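Local coordinates for protein uronate dehydrogenase (Agrobacterium tumefaciens, PDB 3RFX) that catalyses the NAD-dependent oxidation of uronic acids, probably at the C1 hydroxyl, to the corresponding aldaric acid lactones, at residues V58-H70 against L94-F108. The protein carries 1 engineered substitution. Sequence-based numbering, arbitrary orientation.
With PO4 (phosphate ion), chain E.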
ATOM      1  N   VAL A  58      29.751  19.038 -26.580  1.00 22.88           N
ATOM      2  CA  VAL A  58      28.940  17.876 -26.218  1.00 21.09           C
ATOM      3  C   VAL A  58      28.195  17.304 -27.433  1.00 19.54           C
ATOM      4  O   VAL A  58      28.167  16.091 -27.644  1.00 20.00           O
ATOM      5  CB  VAL A  58      27.963  18.209 -25.072  1.00 22.38           C
ATOM      6  CG1 VAL A  58      27.046  17.028 -24.801  1.00 17.58           C
ATOM      7  CG2 VAL A  58      28.749  18.567 -23.814  1.00 21.07           C
ATOM      8  N   ASN A  59      27.614  18.181 -28.245  1.00 23.35           N
ATOM      9  CA  ASN A  59      27.000  17.737 -29.496  1.00 22.71           C
ATOM     10  C   ASN A  59      27.949  16.877 -30.339  1.00 21.78           C
ATOM     11  O   ASN A  59      27.585  15.788 -30.788  1.00 24.08           O
ATOM     12  CB  ASN A  59      26.487  18.935 -30.299  1.00 24.72           C
ATOM     13  CG  ASN A  59      25.636  18.516 -31.485  1.00 33.69           C
ATOM     14  OD1 ASN A  59      26.142  17.964 -32.468  1.00 36.24           O
ATOM     15  ND2 ASN A  59      24.335  18.770 -31.396  1.00 31.81           N
ATOM     16  N   ALA A  60      29.176  17.357 -30.536  1.00 24.61           N
ATOM     17  CA  ALA A  60      30.174  16.604 -31.296  1.00 24.89           C
ATOM     18  C   ALA A  60      30.560  15.293 -30.607  1.00 21.68           C
ATOM     19  O   ALA A  60      30.762  14.261 -31.260  1.00 22.14           O
ATOM     20  CB  ALA A  60      31.408  17.467 -31.546  1.00 29.45           C
ATOM     21  N   MET A  61      30.655  15.334 -29.280  1.00 20.30           N
ATOM     22  CA  MET A  61      30.984  14.152 -28.494  1.00 20.27           C
ATOM     23  C   MET A  61      29.963  13.040 -28.727  1.00 19.73           C
ATOM     24  O   MET A  61      30.317  11.871 -28.897  1.00 21.66           O
ATOM     25  CB  MET A  61      31.040  14.517 -27.003  1.00 22.26           C
ATOM     26  CG  MET A  61      31.455  13.375 -26.083  1.00 22.45           C
ATOM     27  SD  MET A  61      31.332  13.868 -24.351  1.00 24.84           S
ATOM     28  CE  MET A  61      29.606  14.338 -24.266  1.00 21.12           C
ATOM     29  N   VAL A  62      28.690  13.414 -28.750  1.00 20.52           N
ATOM     30  CA  VAL A  62      27.616  12.428 -28.854  1.00 18.93           C
ATOM     31  C   VAL A  62      27.367  11.927 -30.283  1.00 19.82           C
ATOM     32  O   VAL A  62      27.052  10.754 -30.492  1.00 20.58           O
ATOM     33  CB  VAL A  62      26.308  12.975 -28.229  1.00 20.07           C
ATOM     34  CG1 VAL A  62      25.127  12.051 -28.531  1.00 14.75           C
ATOM     35  CG2 VAL A  62      26.484  13.152 -26.714  1.00 19.49           C
ATOM     36  N   ALA A  63      27.506  12.821 -31.260  1.00 24.86           N
ATOM     37  CA  ALA A  63      27.220  12.487 -32.659  1.00 24.65           C
ATOM     38  C   ALA A  63      27.940  11.220 -33.107  1.00 26.16           C
ATOM     39  O   ALA A  63      29.148  11.076 -32.910  1.00 24.82           O
ATOM     40  CB  ALA A  63      27.575  13.670 -33.575  1.00 26.48           C
ATOM     41  N   GLY A  64      27.193  10.294 -33.698  1.00 25.26           N
ATOM     42  CA  GLY A  64      27.762   9.048 -34.175  1.00 25.35           C
ATOM     43  C   GLY A  64      27.788   7.907 -33.169  1.00 23.77           C
ATOM     44  O   GLY A  64      28.207   6.798 -33.503  1.00 23.75           O
ATOM     45  N   CYS A  65      27.332   8.165 -31.943  1.00 22.96           N
ATOM     46  CA  CYS A  65      27.299   7.130 -30.910  1.00 21.11           C
ATOM     47  C   CYS A  65      25.943   6.447 -30.804  1.00 18.14           C
ATOM     48  O   CYS A  65      24.906   7.099 -30.874  1.00 21.28           O
ATOM     49  CB  CYS A  65      27.682   7.722 -29.553  1.00 22.15           C
ATOM     50  SG  CYS A  65      29.347   8.445 -29.555  1.00 23.41           S
ATOM     51  N   ASP A  66      25.973   5.133 -30.610  1.00 18.67           N
ATOM     52  CA  ASP A  66      24.766   4.315 -30.545  1.00 21.33           C
ATOM     53  C   ASP A  66      24.303   4.080 -29.110  1.00 22.68           C
ATOM     54  O   ASP A  66      23.217   3.556 -28.881  1.00 19.23           O
ATOM     55  CB  ASP A  66      25.034   2.977 -31.222  1.00 21.64           C
ATOM     56  CG  ASP A  66      25.467   3.146 -32.660  1.00 33.53           C
ATOM     57  OD1 ASP A  66      24.685   3.746 -33.427  1.00 30.38           O
ATOM     58  OD2 ASP A  66      26.588   2.714 -33.014  1.00 28.13           O
ATOM     59  N   GLY A  67      25.136   4.465 -28.152  1.00 19.72           N
ATOM     60  CA  GLY A  67      24.836   4.271 -26.740  1.00 17.01           C
ATOM     61  C   GLY A  67      25.751   5.142 -25.906  1.00 19.99           C
ATOM     62  O   GLY A  67      26.850   5.495 -26.346  1.00 19.47           O
ATOM     63  N   ILE A  68      25.307   5.496 -24.704  1.00 17.44           N
ATOM     64  CA  ILE A  68      26.094   6.357 -23.822  1.00 16.00           C
ATOM     65  C   ILE A  68      26.104   5.789 -22.408  1.00 19.20           C
ATOM     66  O   ILE A  68      25.045   5.472 -21.846  1.00 16.54           O
ATOM     67  CB  ILE A  68      25.521   7.779 -23.728  1.00 17.22           C
ATOM     68  CG1 ILE A  68      25.411   8.440 -25.110  1.00 17.59           C
ATOM     69  CG2 ILE A  68      26.389   8.653 -22.813  1.00 16.53           C
ATOM     70  CD1 ILE A  68      24.771   9.817 -25.060  1.00 15.75           C
ATOM     71  N   VAL A  69      27.299   5.653 -21.845  1.00 16.51           N
ATOM     72  CA  VAL A  69      27.448   5.378 -20.422  1.00 16.31           C
ATOM     73  C   VAL A  69      27.969   6.671 -19.815  1.00 18.62           C
ATOM     74  O   VAL A  69      29.131   7.043 -19.998  1.00 17.22           O
ATOM     75  CB  VAL A  69      28.399   4.207 -20.154  1.00 17.63           C
ATOM     76  CG1 VAL A  69      28.607   4.020 -18.643  1.00 17.35           C
ATOM     77  CG2 VAL A  69      27.840   2.929 -20.769  1.00 17.07           C
ATOM     78  N   HIS A  70      27.084   7.387 -19.134  1.00 15.59           N
ATOM     79  CA  HIS A  70      27.402   8.724 -18.661  1.00 17.27           C
ATOM     80  C   HIS A  70      27.950   8.717 -17.231  1.00 19.87           C
ATOM     81  O   HIS A  70      27.186   8.798 -16.266  1.00 18.18           O
ATOM     82  CB  HIS A  70      26.172   9.630 -18.746  1.00 14.72           C
ATOM     83  CG  HIS A  70      26.442  11.046 -18.351  1.00 17.59           C
ATOM     84  ND1 HIS A  70      27.528  11.752 -18.822  1.00 17.10           N
ATOM     85  CD2 HIS A  70      25.769  11.889 -17.531  1.00 18.05           C
ATOM     86  CE1 HIS A  70      27.520  12.965 -18.300  1.00 17.27           C
ATOM     87  NE2 HIS A  70      26.458  13.077 -17.520  1.00 19.25           N
ATOM     88  N   LEU A  94      23.953  17.167 -22.505  1.00 14.12           N
ATOM     89  CA  LEU A  94      24.004  15.777 -22.922  1.00 15.05           C
ATOM     90  C   LEU A  94      22.661  15.334 -23.514  1.00 15.70           C
ATOM     91  O   LEU A  94      22.634  14.653 -24.537  1.00 16.38           O
ATOM     92  CB  LEU A  94      24.363  14.854 -21.753  1.00 16.37           C
ATOM     93  CG  LEU A  94      24.567  13.390 -22.149  1.00 18.62           C
ATOM     94  CD1 LEU A  94      25.923  13.212 -22.820  1.00 18.04           C
ATOM     95  CD2 LEU A  94      24.451  12.477 -20.923  1.00 19.72           C
ATOM     96  N   TYR A  95      21.558  15.704 -22.862  1.00 17.17           N
ATOM     97  CA  TYR A  95      20.231  15.269 -23.328  1.00 16.13           C
ATOM     98  C   TYR A  95      19.834  15.938 -24.651  1.00 18.80           C
ATOM     99  O   TYR A  95      19.283  15.289 -25.551  1.00 17.36           O
ATOM    100  CB  TYR A  95      19.151  15.383 -22.222  1.00 14.89           C
ATOM    101  CG  TYR A  95      19.172  14.110 -21.403  1.00 17.70           C
ATOM    102  CD1 TYR A  95      18.287  13.075 -21.669  1.00 14.43           C
ATOM    103  CD2 TYR A  95      20.166  13.897 -20.445  1.00 15.32           C
ATOM    104  CE1 TYR A  95      18.346  11.874 -20.965  1.00 15.37           C
ATOM    105  CE2 TYR A  95      20.238  12.705 -19.737  1.00 15.01           C
ATOM    106  CZ  TYR A  95      19.332  11.698 -20.000  1.00 16.05           C
ATOM    107  OH  TYR A  95      19.410  10.516 -19.304  1.00 16.03           O
ATOM    108  N   GLU A  96      20.154  17.219 -24.774  1.00 16.96           N
ATOM    109  CA  GLU A  96      19.952  17.930 -26.033  1.00 21.15           C
ATOM    110  C   GLU A  96      20.772  17.314 -27.171  1.00 21.67           C
ATOM    111  O   GLU A  96      20.284  17.168 -28.302  1.00 19.05           O
ATOM    112  CB  GLU A  96      20.250  19.421 -25.862  1.00 17.03           C
ATOM    113  CG  GLU A  96      19.065  20.191 -25.330  1.00 21.01           C
ATOM    114  CD  GLU A  96      17.833  20.005 -26.205  1.00 28.08           C
ATOM    115  OE1 GLU A  96      17.812  20.565 -27.318  1.00 25.05           O
ATOM    116  OE2 GLU A  96      16.898  19.278 -25.801  1.00 21.06           O
ATOM    117  N   ALA A  97      22.009  16.929 -26.872  1.00 18.09           N
ATOM    118  CA  ALA A  97      22.869  16.332 -27.883  1.00 19.21           C
ATOM    119  C   ALA A  97      22.335  14.973 -28.318  1.00 20.56           C
ATOM    120  O   ALA A  97      22.332  14.638 -29.507  1.00 19.23           O
ATOM    121  CB  ALA A  97      24.285  16.211 -27.372  1.00 19.96           C
ATOM    122  N   ALA A  98      21.875  14.184 -27.355  1.00 17.16           N
ATOM    123  CA  ALA A  98      21.301  12.890 -27.678  1.00 16.66           C
ATOM    124  C   ALA A  98      20.045  13.083 -28.526  1.00 15.98           C
ATOM    125  O   ALA A  98      19.803  12.341 -29.475  1.00 19.83           O
ATOM    126  CB  ALA A  98      20.974  12.110 -26.397  1.00 17.47           C
ATOM    127  N   ARG A  99      19.247  14.081 -28.176  1.00 15.61           N
ATOM    128  CA  ARG A  99      17.981  14.307 -28.869  1.00 19.06           C
ATOM    129  C   ARG A  99      18.247  14.677 -30.337  1.00 22.87           C
ATOM    130  O   ARG A  99      17.454  14.357 -31.228  1.00 19.46           O
ATOM    131  CB  ARG A  99      17.177  15.403 -28.173  1.00 17.67           C
ATOM    132  CG  ARG A  99      15.811  15.649 -28.804  1.00 22.09           C
ATOM    133  CD  ARG A  99      14.931  16.540 -27.944  1.00 18.88           C
ATOM    134  NE  ARG A  99      15.364  17.937 -27.927  1.00 20.99           N
ATOM    135  CZ  ARG A  99      15.015  18.833 -28.845  1.00 29.32           C
ATOM    136  NH1 ARG A  99      14.229  18.473 -29.861  1.00 25.95           N
ATOM    137  NH2 ARG A  99      15.449  20.088 -28.751  1.00 24.67           N
ATOM    138  N   ALA A 100      19.384  15.325 -30.575  1.00 18.49           N
ATOM    139  CA  ALA A 100      19.769  15.751 -31.919  1.00 21.18           C
ATOM    140  C   ALA A 100      20.426  14.643 -32.739  1.00 24.82           C
ATOM    141  O   ALA A 100      20.588  14.781 -33.953  1.00 22.64           O
ATOM    142  CB  ALA A 100      20.688  16.975 -31.838  1.00 22.05           C
ATOM    143  N   HIS A 101      20.798  13.541 -32.088  1.00 20.54           N
ATOM    144  CA  HIS A 101      21.539  12.482 -32.761  1.00 20.01           C
ATOM    145  C   HIS A 101      20.986  11.069 -32.562  1.00 22.86           C
ATOM    146  O   HIS A 101      21.741  10.129 -32.327  1.00 23.57           O
ATOM    147  CB  HIS A 101      23.032  12.547 -32.388  1.00 21.17           C
ATOM    148  CG  HIS A 101      23.702  13.804 -32.849  1.00 25.31           C
ATOM    149  ND1 HIS A 101      24.135  13.981 -34.146  1.00 28.29           N
ATOM    150  CD2 HIS A 101      23.965  14.965 -32.204  1.00 26.15           C
ATOM    151  CE1 HIS A 101      24.657  15.189 -34.273  1.00 27.72           C
ATOM    152  NE2 HIS A 101      24.565  15.807 -33.110  1.00 29.79           N
ATOM    153  N   GLY A 102      19.670  10.919 -32.674  1.00 19.47           N
ATOM    154  CA  GLY A 102      19.071   9.595 -32.723  1.00 26.26           C
ATOM    155  C   GLY A 102      18.688   8.999 -31.376  1.00 21.06           C
ATOM    156  O   GLY A 102      18.298   7.830 -31.303  1.00 19.53           O
ATOM    157  N   GLN A 103      18.785   9.810 -30.325  1.00 18.63           N
ATOM    158  CA  GLN A 103      18.438   9.387 -28.963  1.00 17.85           C
ATOM    159  C   GLN A 103      19.076   8.063 -28.571  1.00 16.04           C
ATOM    160  O   GLN A 103      18.385   7.122 -28.185  1.00 17.59           O
ATOM    161  CB  GLN A 103      16.909   9.361 -28.771  1.00 16.30           C
ATOM    162  CG  GLN A 103      16.311  10.734 -28.979  1.00 17.17           C
ATOM    163  CD  GLN A 103      14.802  10.813 -28.815  1.00 22.85           C
ATOM    164  OE1 GLN A 103      14.227  11.894 -28.948  1.00 23.88           O
ATOM    165  NE2 GLN A 103      14.159   9.689 -28.519  1.00 18.40           N
ATOM    166  N   PRO A 104      20.413   7.988 -28.653  1.00 16.97           N
ATOM    167  CA  PRO A 104      21.103   6.782 -28.198  1.00 16.86           C
ATOM    168  C   PRO A 104      20.725   6.523 -26.732  1.00 17.27           C
ATOM    169  O   PRO A 104      20.617   7.475 -25.954  1.00 15.39           O
ATOM    170  CB  PRO A 104      22.584   7.177 -28.295  1.00 14.94           C
ATOM    171  CG  PRO A 104      22.574   8.672 -28.186  1.00 17.32           C
ATOM    172  CD  PRO A 104      21.356   9.075 -28.963  1.00 18.97           C
ATOM    173  N   ARG A 105      20.503   5.263 -26.386  1.00 13.19           N
ATOM    174  CA  ARG A 105      20.130   4.886 -25.025  1.00 15.21           C
ATOM    175  C   ARG A 105      21.233   5.292 -24.040  1.00 16.76           C
ATOM    176  O   ARG A 105      22.421   5.152 -24.343  1.00 14.64           O
ATOM    177  CB  ARG A 105      19.896   3.378 -24.973  1.00 14.15           C
ATOM    178  CG  ARG A 105      19.391   2.847 -23.641  1.00 15.99           C
ATOM    179  CD  ARG A 105      18.950   1.402 -23.783  1.00 17.50           C
ATOM    180  NE  ARG A 105      17.699   1.292 -24.545  1.00 14.70           N
ATOM    181  CZ  ARG A 105      17.114   0.135 -24.836  1.00 16.52           C
ATOM    182  NH1 ARG A 105      17.663  -0.999 -24.429  1.00 16.18           N
ATOM    183  NH2 ARG A 105      15.974   0.108 -25.533  1.00 19.31           N
ATOM    184  N   ILE A 106      20.827   5.780 -22.866  1.00 15.39           N
ATOM    185  CA  ILE A 106      21.764   6.291 -21.864  1.00 14.27           C
ATOM    186  C   ILE A 106      21.753   5.473 -20.570  1.00 17.76           C
ATOM    187  O   ILE A 106      20.689   5.163 -20.032  1.00 14.76           O
ATOM    188  CB  ILE A 106      21.434   7.747 -21.520  1.00 14.56           C
ATOM    189  CG1 ILE A 106      21.609   8.629 -22.763  1.00 15.52           C
ATOM    190  CG2 ILE A 106      22.305   8.265 -20.350  1.00 16.89           C
ATOM    191  CD1 ILE A 106      20.966   9.981 -22.629  1.00 14.38           C
ATOM    192  N   VAL A 107      22.936   5.098 -20.092  1.00 13.82           N
ATOM    193  CA  VAL A 107      23.072   4.630 -18.708  1.00 14.02           C
ATOM    194  C   VAL A 107      23.582   5.826 -17.911  1.00 16.84           C
ATOM    195  O   VAL A 107      24.702   6.287 -18.124  1.00 16.57           O
ATOM    196  CB  VAL A 107      24.043   3.436 -18.578  1.00 14.01           C
ATOM    197  CG1 VAL A 107      24.274   3.065 -17.097  1.00 15.59           C
ATOM    198  CG2 VAL A 107      23.516   2.227 -19.328  1.00 14.92           C
ATOM    199  N   PHE A 108      22.747   6.360 -17.027  1.00 14.46           N
ATOM    200  CA  PHE A 108      23.115   7.525 -16.234  1.00 12.36           C
ATOM    201  C   PHE A 108      23.654   7.099 -14.869  1.00 18.09           C
ATOM    202  O   PHE A 108      23.001   6.348 -14.154  1.00 15.05           O
ATOM    203  CB  PHE A 108      21.895   8.427 -16.043  1.00 14.40           C
ATOM    204  CG  PHE A 108      22.126   9.590 -15.116  1.00 16.93           C
ATOM    205  CD1 PHE A 108      23.236  10.410 -15.265  1.00 19.33           C
ATOM    206  CD2 PHE A 108      21.217   9.885 -14.110  1.00 16.48           C
ATOM    207  CE1 PHE A 108      23.441  11.496 -14.424  1.00 17.42           C
ATOM    208  CE2 PHE A 108      21.418  10.973 -13.260  1.00 15.58           C
ATOM    209  CZ  PHE A 108      22.525  11.780 -13.425  1.00 16.53           C
TER
HETATM  210  P   PO4 E 268      23.241  11.414 -36.498  0.32 30.28           P
HETATM  211  O1  PO4 E 268      22.856  12.828 -36.144  0.73 29.88           O
HETATM  212  O2  PO4 E 268      22.053  10.506 -36.292  0.52 35.84           O
HETATM  213  O3  PO4 E 268      23.635  11.367 -37.955  0.49 37.12           O
HETATM  214  O4  PO4 E 268      24.404  10.972 -35.624  0.98 37.26           O
HETATM  215  O   HOH W   1      24.243   9.303 -32.580  1.00 31.84           O
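Strand 67-70 runs parallel to strand 105-108, Ile68 N giving to Arg105 O, Val107 N to Ile68 O and His70 N to Val107 O, while the axes of helices 58-62 and 94-100 pass 8.5 Å apart at 50°. Between helices and sheet lies Leu94. With CG swung away from its own backbone N (chi1 -174°), its CD2 sits over one face of the His70 imidazole, a CH-pi contact 3.6 Å from the ring centroid, and its CD1 meets Val62 CG2, Met61 CE and Ile68 CD1. Phe108 CD1 comes to the edge of the same imidazole, 3.7 Å from His70 CD2, and ND1 hydrogen-bonds to Thr9 OG1. Ala97 CB packs against both Asn59 CA and Val62 CG2. On the sheet side Ile68 CD1 lies against Pro104 CG at 4.0 Å and against Ile106 CG1. At the outer end His101 NE2 donates to Asn59 OD1 (2.7 Å), approaching from above the carbonyl plane, the amide and ring planes 73° apart. Ala63 CB covers a face of that ring, and ND1 binds a phosphate, probably from the crystallisation liquor; together with the Asn59 bond this holds the imidazole's rotation in the crystal. The contact joins the strands of the right-handed Rossmann-fold crossover 67-70, 80-100, 105-111 and packs helix 55-62 on its helix, with strand 5-9 flanking 67-70, helix 135-154 beside helix 80-100, and helix 182-194 covering Val69 and Val107 on the other sheet face.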